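PDB 6N0S: ATPase associated with various cellular activities, AAA_5, which probably hydrolyses ATP in an McrB-type restriction system, its N-terminal EVE-like domain, the part in this chain, resembling PUA-like RNA-binding proteins. Local coordinates for residues S40-I45 / R131-R136; E54-H59 / E172-I177; I61-R64 / G70-F73; V98-F103 / I108-I113; I159-T162 / L166-I169. All blocks are in the same frame, centred on the assembly; numbering follows the deposited sequence.

Interaction 1. Residues S40-I45 / R131-R136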
# COMPACT_ATOMS: atom_id res chain seq x y z
N SER A 40 -11.00 8.47 2.88
CA SER A 40 -11.84 7.36 3.33
C SER A 40 -11.06 6.04 3.41
O SER A 40 -11.41 5.16 4.21
CB SER A 40 -13.05 7.20 2.41
OG SER A 40 -12.71 6.65 1.17
N GLU A 41 -10.03 5.88 2.57
CA GLU A 41 -9.17 4.69 2.63
C GLU A 41 -8.34 4.68 3.90
O GLU A 41 -8.32 3.68 4.65
CB GLU A 41 -8.26 4.67 1.41
CG GLU A 41 -9.04 4.43 0.11
CD GLU A 41 -8.43 5.06 -1.15
OE1 GLU A 41 -7.25 4.77 -1.52
OE2 GLU A 41 -9.18 5.83 -1.80
N TYR A 42 -7.68 5.79 4.19
CA TYR A 42 -7.00 5.93 5.46
C TYR A 42 -7.95 5.71 6.63
O TYR A 42 -7.63 4.99 7.58
CB TYR A 42 -6.38 7.32 5.53
CG TYR A 42 -5.62 7.62 6.80
CD1 TYR A 42 -4.74 6.71 7.33
CD2 TYR A 42 -5.77 8.84 7.46
CE1 TYR A 42 -4.02 6.98 8.49
CE2 TYR A 42 -5.03 9.13 8.60
CZ TYR A 42 -4.16 8.19 9.10
OH TYR A 42 -3.43 8.46 10.24
N ARG A 43 -9.11 6.37 6.61
CA ARG A 43 -10.02 6.21 7.73
C ARG A 43 -10.46 4.75 7.86
O ARG A 43 -10.47 4.19 8.96
CB ARG A 43 -11.22 7.17 7.58
CG ARG A 43 -12.05 7.44 8.84
CD ARG A 43 -12.69 8.89 8.85
NE ARG A 43 -13.16 9.23 7.52
CZ ARG A 43 -12.84 10.31 6.83
NH1 ARG A 43 -12.07 11.25 7.34
NH2 ARG A 43 -13.31 10.45 5.61
N GLY A 44 -10.79 4.11 6.74
CA GLY A 44 -11.19 2.71 6.78
C GLY A 44 -10.11 1.78 7.29
O GLY A 44 -10.37 0.87 8.09
N ILE A 45 -8.87 1.94 6.82
CA ILE A 45 -7.87 0.99 7.26
C ILE A 45 -7.49 1.24 8.72
O ILE A 45 -7.26 0.29 9.48
CB ILE A 45 -6.66 1.00 6.29
CG1 ILE A 45 -5.91 -0.33 6.39
CG2 ILE A 45 -5.79 2.16 6.55
CD1 ILE A 45 -5.00 -0.63 5.15
N ARG A 131 -0.63 16.90 4.75
CA ARG A 131 -0.28 15.90 5.75
C ARG A 131 -0.32 14.50 5.15
O ARG A 131 -1.12 14.22 4.24
CB ARG A 131 -1.25 15.92 6.93
CG ARG A 131 -1.63 17.31 7.42
CD ARG A 131 -0.41 18.03 7.94
NE ARG A 131 0.18 17.29 9.05
CZ ARG A 131 1.43 17.42 9.48
NH1 ARG A 131 2.26 18.25 8.87
NH2 ARG A 131 1.85 16.68 10.49
N PHE A 132 0.45 13.61 5.75
CA PHE A 132 0.75 12.29 5.22
C PHE A 132 0.56 11.25 6.32
O PHE A 132 0.87 11.52 7.48
CB PHE A 132 2.20 12.23 4.67
CG PHE A 132 2.36 12.98 3.41
CD1 PHE A 132 2.62 14.34 3.42
CD2 PHE A 132 2.22 12.34 2.21
CE1 PHE A 132 2.70 15.04 2.24
CE2 PHE A 132 2.34 13.04 1.02
CZ PHE A 132 2.56 14.39 1.04
N PHE A 133 0.04 10.08 5.95
CA PHE A 133 -0.03 8.94 6.85
C PHE A 133 1.07 7.95 6.53
O PHE A 133 1.58 7.90 5.40
CB PHE A 133 -1.42 8.25 6.79
CG PHE A 133 -1.74 7.58 5.48
CD1 PHE A 133 -1.32 6.29 5.22
CD2 PHE A 133 -2.49 8.23 4.53
CE1 PHE A 133 -1.65 5.67 4.01
CE2 PHE A 133 -2.81 7.62 3.33
CZ PHE A 133 -2.39 6.34 3.08
N LEU A 134 1.44 7.15 7.54
CA LEU A 134 2.46 6.12 7.42
C LEU A 134 2.12 4.94 8.31
O LEU A 134 1.94 5.10 9.51
CB LEU A 134 3.82 6.68 7.83
CG LEU A 134 5.01 5.72 7.86
CD1 LEU A 134 5.22 5.09 6.53
CD2 LEU A 134 6.21 6.51 8.26
N PHE A 135 2.09 3.76 7.72
CA PHE A 135 2.00 2.51 8.45
C PHE A 135 3.26 1.70 8.18
O PHE A 135 3.67 1.53 7.03
CB PHE A 135 0.77 1.70 8.04
CG PHE A 135 -0.54 2.35 8.39
CD1 PHE A 135 -0.99 2.38 9.70
CD2 PHE A 135 -1.31 2.94 7.42
CE1 PHE A 135 -2.19 2.94 10.04
CE2 PHE A 135 -2.52 3.53 7.76
CZ PHE A 135 -2.95 3.52 9.09
N ARG A 136 3.86 1.17 9.24
CA ARG A 136 4.98 0.25 9.09
C ARG A 136 4.43 -1.17 8.99
O ARG A 136 3.70 -1.61 9.87
CB ARG A 136 5.94 0.39 10.27
CG ARG A 136 6.75 1.67 10.24
CD ARG A 136 7.44 1.92 11.55
NE ARG A 136 8.75 2.53 11.36
CZ ARG A 136 8.99 3.84 11.35
NH1 ARG A 136 8.00 4.70 11.53
NH2 ARG A 136 10.23 4.29 11.19
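Tyr-42 lays one face of its ring against the root of the Phe-133 side chain, and this is the tight part of the contact. Phe-133 CB stands over that face, 3.7 Å from the Tyr-42 ring centroid and 25° off the normal, making a CH-pi contact that brings it within 3.4 Å of Tyr-42 CE1. The Tyr-42 and Phe-133 rings are nearly parallel, their planes only 10° apart, but slid so far past each other that they barely overlap. A chi1 of -180°, which sets CG opposite the backbone N, swings the Tyr-42 ring from the flank of helix 39-52 toward the strand. Here that helix packs on strand 132-136, the central strand of the three-stranded antiparallel sheet, which sends Phe-133 and Phe-135 to the helix side while Phe-132 and Leu-134 face helix 92-105. Packing is looser at Phe-135, which meets Tyr-42 rim to rim with centroids 5.9 Å apart. Ile-45 adds the methyl of its beta branch, CG2, 3.7 Å from Phe-135 CE2. Aromatic and branched residues suit this buried seam, and the one polar group among them, the Tyr-42 hydroxyl, is hydrogen-bonded to Glu-89. A leucine in place of Tyr-42 would probably leave Phe-133 CB without its flat cover and Glu-89 without its hydroxyl partner. Arg-43, partly exposed, lies away from the strand, and its NE bonds to the backbone of Lys-5.

Interaction 2. Residues E54-H59 / E172-I177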
# COMPACT_ATOMS: atom_id res chain seq x y z
N GLU A 54 -4.58 -6.87 13.66
CA GLU A 54 -3.59 -7.17 12.63
C GLU A 54 -4.31 -7.31 11.29
O GLU A 54 -5.33 -7.99 11.21
CB GLU A 54 -2.83 -8.44 13.01
CG GLU A 54 -1.84 -8.89 11.98
CD GLU A 54 -0.94 -10.06 12.44
OE1 GLU A 54 -0.51 -10.09 13.62
OE2 GLU A 54 -0.66 -10.95 11.60
N LEU A 55 -3.82 -6.64 10.26
CA LEU A 55 -4.41 -6.75 8.93
C LEU A 55 -3.45 -7.47 7.99
O LEU A 55 -2.22 -7.42 8.17
CB LEU A 55 -4.75 -5.37 8.35
CG LEU A 55 -5.54 -4.36 9.18
CD1 LEU A 55 -5.63 -3.06 8.44
CD2 LEU A 55 -6.94 -4.89 9.48
N LYS A 56 -4.01 -8.17 7.01
CA LYS A 56 -3.23 -8.77 5.94
C LYS A 56 -3.31 -7.89 4.68
O LYS A 56 -4.41 -7.56 4.21
CB LYS A 56 -3.72 -10.18 5.61
CG LYS A 56 -3.88 -11.10 6.78
CD LYS A 56 -2.59 -11.72 7.24
CE LYS A 56 -2.39 -11.57 8.76
NZ LYS A 56 -3.44 -12.23 9.57
N ILE A 57 -2.15 -7.54 4.12
CA ILE A 57 -2.06 -6.64 2.97
C ILE A 57 -1.53 -7.43 1.79
O ILE A 57 -0.43 -8.00 1.84
CB ILE A 57 -1.16 -5.44 3.27
CG1 ILE A 57 -1.56 -4.76 4.57
CG2 ILE A 57 -1.15 -4.45 2.08
CD1 ILE A 57 -2.90 -4.17 4.61
N ILE A 58 -2.29 -7.46 0.73
CA ILE A 58 -1.80 -7.98 -0.55
C ILE A 58 -1.38 -6.80 -1.42
O ILE A 58 -2.07 -5.79 -1.51
CB ILE A 58 -2.88 -8.82 -1.24
CG1 ILE A 58 -3.18 -10.07 -0.40
CG2 ILE A 58 -2.41 -9.20 -2.60
CD1 ILE A 58 -4.27 -10.94 -1.05
N HIS A 59 -0.23 -6.95 -2.07
CA HIS A 59 0.40 -5.87 -2.85
C HIS A 59 0.17 -6.11 -4.34
O HIS A 59 0.54 -7.16 -4.88
CB HIS A 59 1.89 -5.78 -2.52
CG HIS A 59 2.15 -5.44 -1.07
ND1 HIS A 59 2.14 -4.15 -0.60
CD2 HIS A 59 2.35 -6.23 0.01
CE1 HIS A 59 2.35 -4.15 0.70
NE2 HIS A 59 2.47 -5.41 1.10
N GLU A 172 -12.75 -14.18 1.63
CA GLU A 172 -12.65 -15.17 0.59
C GLU A 172 -11.83 -14.67 -0.61
O GLU A 172 -11.27 -15.48 -1.36
CB GLU A 172 -14.06 -15.60 0.18
CG GLU A 172 -14.92 -14.49 -0.34
CD GLU A 172 -15.94 -13.96 0.68
OE1 GLU A 172 -17.04 -13.61 0.20
OE2 GLU A 172 -15.65 -13.89 1.92
N ASP A 173 -11.76 -13.35 -0.82
CA ASP A 173 -10.93 -12.84 -1.91
C ASP A 173 -9.46 -12.96 -1.56
O ASP A 173 -8.64 -13.30 -2.42
CB ASP A 173 -11.25 -11.37 -2.23
CG ASP A 173 -12.71 -11.13 -2.56
OD1 ASP A 173 -13.34 -12.06 -3.11
OD2 ASP A 173 -13.22 -10.03 -2.26
N TYR A 174 -9.11 -12.67 -0.30
CA TYR A 174 -7.77 -12.95 0.21
C TYR A 174 -7.38 -14.41 0.01
O TYR A 174 -6.32 -14.71 -0.55
CB TYR A 174 -7.72 -12.60 1.70
CG TYR A 174 -6.43 -13.04 2.30
CD1 TYR A 174 -5.27 -12.27 2.15
CD2 TYR A 174 -6.34 -14.26 2.96
CE1 TYR A 174 -4.07 -12.69 2.67
CE2 TYR A 174 -5.13 -14.70 3.47
CZ TYR A 174 -4.00 -13.91 3.32
OH TYR A 174 -2.81 -14.35 3.85
N GLU A 175 -8.21 -15.34 0.47
CA GLU A 175 -7.92 -16.75 0.30
C GLU A 175 -7.78 -17.12 -1.16
O GLU A 175 -6.96 -17.98 -1.51
CB GLU A 175 -9.01 -17.60 0.96
CG GLU A 175 -9.00 -17.50 2.47
CD GLU A 175 -9.71 -18.66 3.15
OE1 GLU A 175 -10.63 -19.26 2.55
OE2 GLU A 175 -9.36 -18.95 4.32
N ALA A 176 -8.55 -16.48 -2.04
CA ALA A 176 -8.46 -16.82 -3.45
C ALA A 176 -7.10 -16.44 -4.04
O ALA A 176 -6.52 -17.19 -4.84
CB ALA A 176 -9.57 -16.12 -4.23
N ILE A 177 -6.59 -15.26 -3.69
CA ILE A 177 -5.30 -14.79 -4.18
C ILE A 177 -4.17 -15.52 -3.47
O ILE A 177 -3.23 -16.02 -4.09
CB ILE A 177 -5.19 -13.26 -3.99
CG1 ILE A 177 -6.14 -12.51 -4.93
CG2 ILE A 177 -3.75 -12.78 -4.22
CD1 ILE A 177 -6.30 -11.02 -4.56
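Helix 171-178 packs on one face of the mixed sheet, where Tyr-174 and Ile-177, one turn apart, receive Ile-58 from strand 54-61. Ile-58 points toward the helix, and its extended CG1 branch (chi2 179°) carries CD1 in between the two helix side chains. That methyl, Ile-58 CD1, lies 3.6 Å from Tyr-174 CD1 and 3.7 Å from Ile-177 CG2. Two strand residues back, Lys-56 adds an aliphatic carbon to the same side: its CB comes within 3.9 Å of Tyr-174 CE1, while its bent chain leads the ammonium away, to a long salt bridge with Glu-54. A lysine is apt at this partly exposed margin, since its stem can be covered while its charge stays outside the apolar patch. Tyr-174 plays a similar double role. Its ring is packed against Ile-58 and stacked on Tyr-12, yet its hydroxyl is hydrogen-bonded to Glu-76 of the neighbouring strand. Strand alternation sends Ile-57 to the other face, where it meets Ile-45 of helix 39-52. With helix and strand segments inclined at 50° and their axes 10.3 Å apart, the arrangement is that of an alpha/beta layer, consistent with the helix-flanked beta barrel of PUA-like domains.

Interaction 3. Residues I61-R64 / G70-F73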
# COMPACT_ATOMS: atom_id res chain seq x y z
N ILE A 61 0.32 -4.52 -8.40
CA ILE A 61 1.12 -3.70 -9.29
C ILE A 61 0.28 -3.43 -10.52
O ILE A 61 -0.16 -4.37 -11.18
CB ILE A 61 2.42 -4.43 -9.66
CG1 ILE A 61 3.15 -4.93 -8.41
CG2 ILE A 61 3.30 -3.57 -10.45
CD1 ILE A 61 3.66 -3.86 -7.49
N GLY A 62 0.05 -2.15 -10.84
CA GLY A 62 -0.62 -1.81 -12.08
C GLY A 62 0.30 -1.97 -13.30
O GLY A 62 1.51 -2.08 -13.20
N SER A 63 -0.31 -1.95 -14.50
CA SER A 63 0.46 -2.19 -15.72
C SER A 63 1.58 -1.17 -15.91
O SER A 63 2.66 -1.51 -16.39
CB SER A 63 -0.46 -2.18 -16.94
OG SER A 63 -1.47 -1.20 -16.80
N ARG A 64 1.34 0.09 -15.54
CA ARG A 64 2.38 1.09 -15.70
C ARG A 64 3.50 0.94 -14.68
O ARG A 64 4.56 1.54 -14.86
CB ARG A 64 1.78 2.50 -15.59
CG ARG A 64 0.73 2.75 -16.64
CD ARG A 64 0.57 4.24 -16.93
NE ARG A 64 0.51 5.04 -15.72
CZ ARG A 64 -0.58 5.21 -14.97
NH1 ARG A 64 -1.71 4.60 -15.30
NH2 ARG A 64 -0.53 5.98 -13.90
N GLY A 70 3.32 -6.13 -14.49
CA GLY A 70 2.11 -5.34 -14.56
C GLY A 70 0.86 -6.19 -14.34
O GLY A 70 0.79 -7.34 -14.76
N LYS A 71 -0.13 -5.60 -13.69
CA LYS A 71 -1.39 -6.27 -13.40
C LYS A 71 -1.16 -7.64 -12.75
O LYS A 71 -1.59 -8.67 -13.24
CB LYS A 71 -2.24 -6.42 -14.66
CG LYS A 71 -2.85 -5.12 -15.17
CD LYS A 71 -3.65 -5.34 -16.45
CE LYS A 71 -4.86 -4.43 -16.50
NZ LYS A 71 -5.78 -4.76 -15.38
N THR A 72 -0.47 -7.62 -11.60
CA THR A 72 -0.25 -8.85 -10.86
C THR A 72 -0.20 -8.54 -9.37
O THR A 72 0.16 -7.43 -8.96
CB THR A 72 1.05 -9.59 -11.31
OG1 THR A 72 2.17 -9.15 -10.55
CG2 THR A 72 1.34 -9.31 -12.75
N PHE A 73 -0.60 -9.52 -8.58
CA PHE A 73 -0.41 -9.47 -7.14
C PHE A 73 0.92 -10.15 -6.85
O PHE A 73 1.10 -11.32 -7.21
CB PHE A 73 -1.58 -10.15 -6.42
CG PHE A 73 -2.91 -9.58 -6.78
CD1 PHE A 73 -3.60 -10.06 -7.88
CD2 PHE A 73 -3.46 -8.56 -6.05
CE1 PHE A 73 -4.83 -9.53 -8.24
CE2 PHE A 73 -4.72 -8.02 -6.40
CZ PHE A 73 -5.37 -8.50 -7.51
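Ile-61 and Thr-72 form an antiparallel hydrogen-bonded pair at the point where strands 54-61 and 72-80 meet their connecting loop. The bond from Ile-61 N to Thr-72 O is 3.0 Å long and runs almost in line with the carbonyl. In return, Thr-72 N gives a longer bond of 3.3 Å to Ile-61 O, lying in the plane of that carbonyl. Lys-71 faces Ile-61 as well, so two residues of one strand are set against one of the other. The extra residue is accommodated by a left-handed backbone at Lys-71 (phi 51°, psi 59°), a conformation more often taken by glycine. Its side chain points away from Ile-61, though Lys-71 CG still passes 4.2 Å from Ser-63 CB, and the side chain also touches Tyr-60 and Tyr-149. Next along, the chains close to 3.7 Å between Ser-63 CA and Gly-70 CA. Gly-70 suits that spot because any beta carbon would collide with Ser-63 CA; bare, Gly-70 CA makes a CA-H...O contact with Gly-62 O at 3.6 Å. Further out, Thr-72 OG1 is hydrogen-bonded to Leu-69 O in the loop, Gly-62 pairs by its backbone with Asn-17, and Lys-71 pairs with Tyr-149. Ile-61, buried, packs on Ile-27. Two residues facing one, with the first in the left-handed region, make a G1 beta bulge in a beta hairpin.

Interaction 4. Residues V98-F103 / I108-I113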
# COMPACT_ATOMS: atom_id res chain seq x y z
N VAL A 98 11.89 9.89 6.86
CA VAL A 98 11.61 8.62 7.53
C VAL A 98 11.66 7.46 6.55
O VAL A 98 12.21 6.39 6.84
CB VAL A 98 10.24 8.69 8.23
CG1 VAL A 98 9.83 7.32 8.72
CG2 VAL A 98 10.25 9.73 9.35
N LEU A 99 11.04 7.64 5.38
CA LEU A 99 11.05 6.57 4.37
C LEU A 99 12.46 6.31 3.84
O LEU A 99 12.84 5.16 3.61
CB LEU A 99 10.14 6.93 3.21
CG LEU A 99 8.65 7.06 3.58
CD1 LEU A 99 7.83 7.69 2.43
CD2 LEU A 99 8.14 5.70 3.93
N ARG A 100 13.24 7.37 3.60
CA ARG A 100 14.61 7.15 3.10
C ARG A 100 15.41 6.28 4.06
O ARG A 100 16.13 5.36 3.65
CB ARG A 100 15.31 8.50 2.87
CG ARG A 100 16.84 8.38 2.46
CD ARG A 100 17.45 9.75 2.03
NE ARG A 100 16.83 10.30 0.83
CZ ARG A 100 17.17 10.03 -0.42
NH1 ARG A 100 18.18 9.20 -0.70
NH2 ARG A 100 16.48 10.60 -1.41
N LYS A 101 15.29 6.56 5.37
CA LYS A 101 15.96 5.72 6.35
C LYS A 101 15.46 4.29 6.29
O LYS A 101 16.26 3.34 6.28
CB LYS A 101 15.78 6.31 7.75
CG LYS A 101 16.24 5.39 8.87
CD LYS A 101 16.28 6.13 10.20
CE LYS A 101 16.26 5.18 11.39
NZ LYS A 101 17.24 4.07 11.23
N ILE A 102 14.15 4.09 6.23
CA ILE A 102 13.64 2.73 6.17
C ILE A 102 14.14 2.03 4.91
O ILE A 102 14.54 0.85 4.95
CB ILE A 102 12.10 2.72 6.25
CG1 ILE A 102 11.65 3.15 7.63
CG2 ILE A 102 11.58 1.34 5.99
CD1 ILE A 102 10.20 3.62 7.72
N PHE A 103 14.09 2.71 3.76
CA PHE A 103 14.48 2.03 2.53
C PHE A 103 15.99 1.71 2.53
O PHE A 103 16.40 0.62 2.12
CB PHE A 103 14.08 2.89 1.31
CG PHE A 103 12.57 3.07 1.10
CD1 PHE A 103 11.61 2.34 1.82
CD2 PHE A 103 12.12 3.97 0.15
CE1 PHE A 103 10.24 2.54 1.59
CE2 PHE A 103 10.77 4.16 -0.09
CZ PHE A 103 9.83 3.45 0.63
N ILE A 108 17.92 -0.89 -0.15
CA ILE A 108 17.65 -0.17 -1.38
C ILE A 108 18.68 0.93 -1.55
O ILE A 108 18.98 1.67 -0.61
CB ILE A 108 16.22 0.40 -1.37
CG1 ILE A 108 15.21 -0.73 -1.16
CG2 ILE A 108 15.97 1.14 -2.69
CD1 ILE A 108 13.77 -0.29 -1.14
N SER A 109 19.19 1.08 -2.76
CA SER A 109 20.23 2.07 -3.00
C SER A 109 19.72 3.50 -2.85
O SER A 109 18.56 3.83 -3.14
CB SER A 109 20.84 1.86 -4.38
OG SER A 109 20.17 2.67 -5.32
N SER A 110 20.61 4.37 -2.39
CA SER A 110 20.31 5.78 -2.24
C SER A 110 19.85 6.40 -3.56
O SER A 110 18.92 7.21 -3.57
CB SER A 110 21.55 6.52 -1.72
OG SER A 110 21.29 7.91 -1.60
N ASP A 111 20.51 6.06 -4.66
CA ASP A 111 20.13 6.57 -5.97
C ASP A 111 18.69 6.17 -6.33
O ASP A 111 17.92 6.98 -6.86
CB ASP A 111 21.06 6.02 -7.04
CG ASP A 111 22.46 6.60 -6.98
OD1 ASP A 111 22.61 7.82 -6.71
OD2 ASP A 111 23.40 5.83 -7.23
N THR A 112 18.34 4.91 -6.11
CA THR A 112 16.98 4.47 -6.40
C THR A 112 15.96 5.26 -5.58
O THR A 112 14.97 5.75 -6.12
CB THR A 112 16.85 2.95 -6.16
OG1 THR A 112 17.77 2.27 -7.03
CG2 THR A 112 15.43 2.43 -6.44
N ILE A 113 16.24 5.47 -4.30
CA ILE A 113 15.37 6.27 -3.44
C ILE A 113 15.21 7.68 -4.00
O ILE A 113 14.10 8.21 -4.07
CB ILE A 113 15.92 6.29 -2.00
CG1 ILE A 113 15.99 4.87 -1.46
CG2 ILE A 113 15.05 7.13 -1.10
CD1 ILE A 113 16.76 4.77 -0.10
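The backbone turns between helices 92-105 and 110-124 with Ile-108 N bonded to Phe-103 O at 3.1 Å (N-H...O angle 154°). On this bend Ile-113 packs its two branches against different partners. Its CD1 lies 3.6 Å from Phe-103 CB, and its CG1 comes near the edge of the Phe-103 ring. The other branch, CG2, sits over the centre of one face of the Arg-100 guanidinium, 3.7 Å from Arg-100 CZ. Arg-100 gets there by a straight stem that bends only at chi3 (-64°), folding the flat group over the isoleucine. This leaves the nitrogens at its rim for polar partners, and Arg-100 NH2 makes a salt bridge with Asp-114, the next residue along that helix. An alanine in place of Arg-100 would take away both the lid on Ile-113 and the charge opposite Asp-114, and is likely to leave that carboxylate without its mate. Ile-108 CD1 adds a further apolar contact, 4.0 Å from Phe-103 CB. Ser-109, a residue type well suited to the N-cap, precedes the second helix and shares a 3.0 Å hydrogen bond between its OG and Thr-112 OG1. Two helices joined by a short loop and sealed by apolar side chains form an alpha-alpha hairpin.

Interaction 5. Residues I159-T162 / L166-I169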
# COMPACT_ATOMS: atom_id res chain seq x y z
N ILE A 159 -12.58 -2.90 -11.41
CA ILE A 159 -13.14 -1.65 -11.93
C ILE A 159 -13.40 -0.66 -10.80
O ILE A 159 -13.38 0.56 -11.02
CB ILE A 159 -14.40 -1.96 -12.76
CG1 ILE A 159 -14.88 -0.71 -13.50
CG2 ILE A 159 -15.53 -2.52 -11.90
CD1 ILE A 159 -13.84 -0.13 -14.41
N THR A 160 -13.60 -1.14 -9.57
CA THR A 160 -13.87 -0.24 -8.45
C THR A 160 -12.60 0.33 -7.85
O THR A 160 -12.70 1.21 -6.99
CB THR A 160 -14.69 -0.94 -7.36
OG1 THR A 160 -13.92 -1.93 -6.68
CG2 THR A 160 -15.91 -1.62 -7.94
N TRP A 161 -11.43 -0.12 -8.32
CA TRP A 161 -10.13 0.28 -7.80
C TRP A 161 -9.59 1.54 -8.46
O TRP A 161 -8.52 2.03 -8.07
CB TRP A 161 -9.13 -0.87 -8.00
CG TRP A 161 -9.46 -2.07 -7.17
CD1 TRP A 161 -10.53 -2.22 -6.35
CD2 TRP A 161 -8.71 -3.29 -7.08
NE1 TRP A 161 -10.49 -3.44 -5.73
CE2 TRP A 161 -9.40 -4.13 -6.17
CE3 TRP A 161 -7.54 -3.77 -7.68
CZ2 TRP A 161 -8.96 -5.40 -5.85
CZ3 TRP A 161 -7.10 -5.03 -7.36
CH2 TRP A 161 -7.80 -5.83 -6.44
N THR A 162 -10.31 2.08 -9.43
CA THR A 162 -9.80 3.21 -10.20
C THR A 162 -9.49 4.38 -9.28
O THR A 162 -10.33 4.79 -8.47
CB THR A 162 -10.82 3.62 -11.27
OG1 THR A 162 -11.20 2.47 -12.03
CG2 THR A 162 -10.22 4.61 -12.21
N LEU A 166 -5.51 2.19 -1.38
CA LEU A 166 -5.80 1.05 -0.53
C LEU A 166 -7.27 0.68 -0.66
O LEU A 166 -8.14 1.54 -0.50
CB LEU A 166 -5.49 1.36 0.93
CG LEU A 166 -4.04 1.71 1.20
CD1 LEU A 166 -3.85 2.38 2.57
CD2 LEU A 166 -3.24 0.43 1.09
N VAL A 167 -7.55 -0.59 -0.96
CA VAL A 167 -8.94 -1.02 -1.06
C VAL A 167 -9.18 -2.26 -0.21
O VAL A 167 -8.29 -3.13 -0.09
CB VAL A 167 -9.33 -1.29 -2.53
CG1 VAL A 167 -9.30 0.02 -3.35
CG2 VAL A 167 -8.40 -2.33 -3.14
N PRO A 168 -10.36 -2.38 0.39
CA PRO A 168 -10.72 -3.55 1.18
C PRO A 168 -11.12 -4.70 0.27
O PRO A 168 -11.71 -4.48 -0.78
CB PRO A 168 -11.93 -3.04 1.99
CG PRO A 168 -12.60 -2.14 1.03
CD PRO A 168 -11.51 -1.48 0.23
N ILE A 169 -10.81 -5.93 0.70
CA ILE A 169 -11.33 -7.12 0.03
C ILE A 169 -11.93 -8.09 1.06
O ILE A 169 -11.66 -8.04 2.26
CB ILE A 169 -10.24 -7.84 -0.84
CG1 ILE A 169 -9.06 -8.32 0.00
CG2 ILE A 169 -9.77 -6.93 -1.93
CD1 ILE A 169 -7.99 -9.26 -0.76
O HOH W 1 -12.30 -4.37 -3.45
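The indole of Trp-161 receives Val-167 CG2 over one face and a water at its edge, in the ring plane. The methyl stands above the five-membered ring, 3.7 Å from its centroid and 18° off the normal, a CH-pi contact in which Val-167 CG2 comes closest, 3.5 Å, to Trp-161 NE1. The benzo part is met less closely by Ile-169, whose CG2 lies 4.3 Å from Trp-161 CZ2. This is the edge of the mixed sheet of the EVE-like domain: strand 166-169 is its outermost strand on this side, paired with strand 12-17, and the chain just before it folds back so that the tryptophan covers the strand. Val-167 and Ile-169, two residues apart, point to the same face, whereas Pro-168 between them points the other way, toward Leu-7 and Ser-10. A beta-branched valine fits because CG2, lying between the backbone N and carbonyl carbon, is held out toward the indole, the two side chains crossing at about a right angle. Beyond this pair the ring also packs on Ile-16 and Ile-156, so the indole is buried among apolar side chains. The backbone at the turn is tied by Thr-162 OG1, which donates to Ile-159 O at 3.1 Å from above the carbonyl plane. The indole N-H is satisfied by the water, which accepts from Trp-161 NE1 at 3.1 Å and donates to Pro-168 O at 2.7 Å.

Overall arrangement
Interactions 2, 3 and 5 share the mixed sheet: strands 54-61 and 72-80 are neighbours in it, and 166-169 forms one border. Phe-73 links all three, touching Ile-58, Ile-177 and Trp-161. Interaction 1 reaches the opposite face of strand 54-61 through Ile-45, which packs on Leu-55 and Ile-57, and touches interaction 5 through Glu-41 and Leu-166. Interaction 4 lies at the far end, its centre about 28 Å from that of interaction 5, and connects to interaction 1 through Val-98, Leu-99 and Ile-102. Along the chain, interactions 3 and 4 fall within the spans of both 1 and 2, which cross; 5 follows 1, inside 2. Strand 132-136 and helix 39-52 together join the helical hairpin to the mixed sheet.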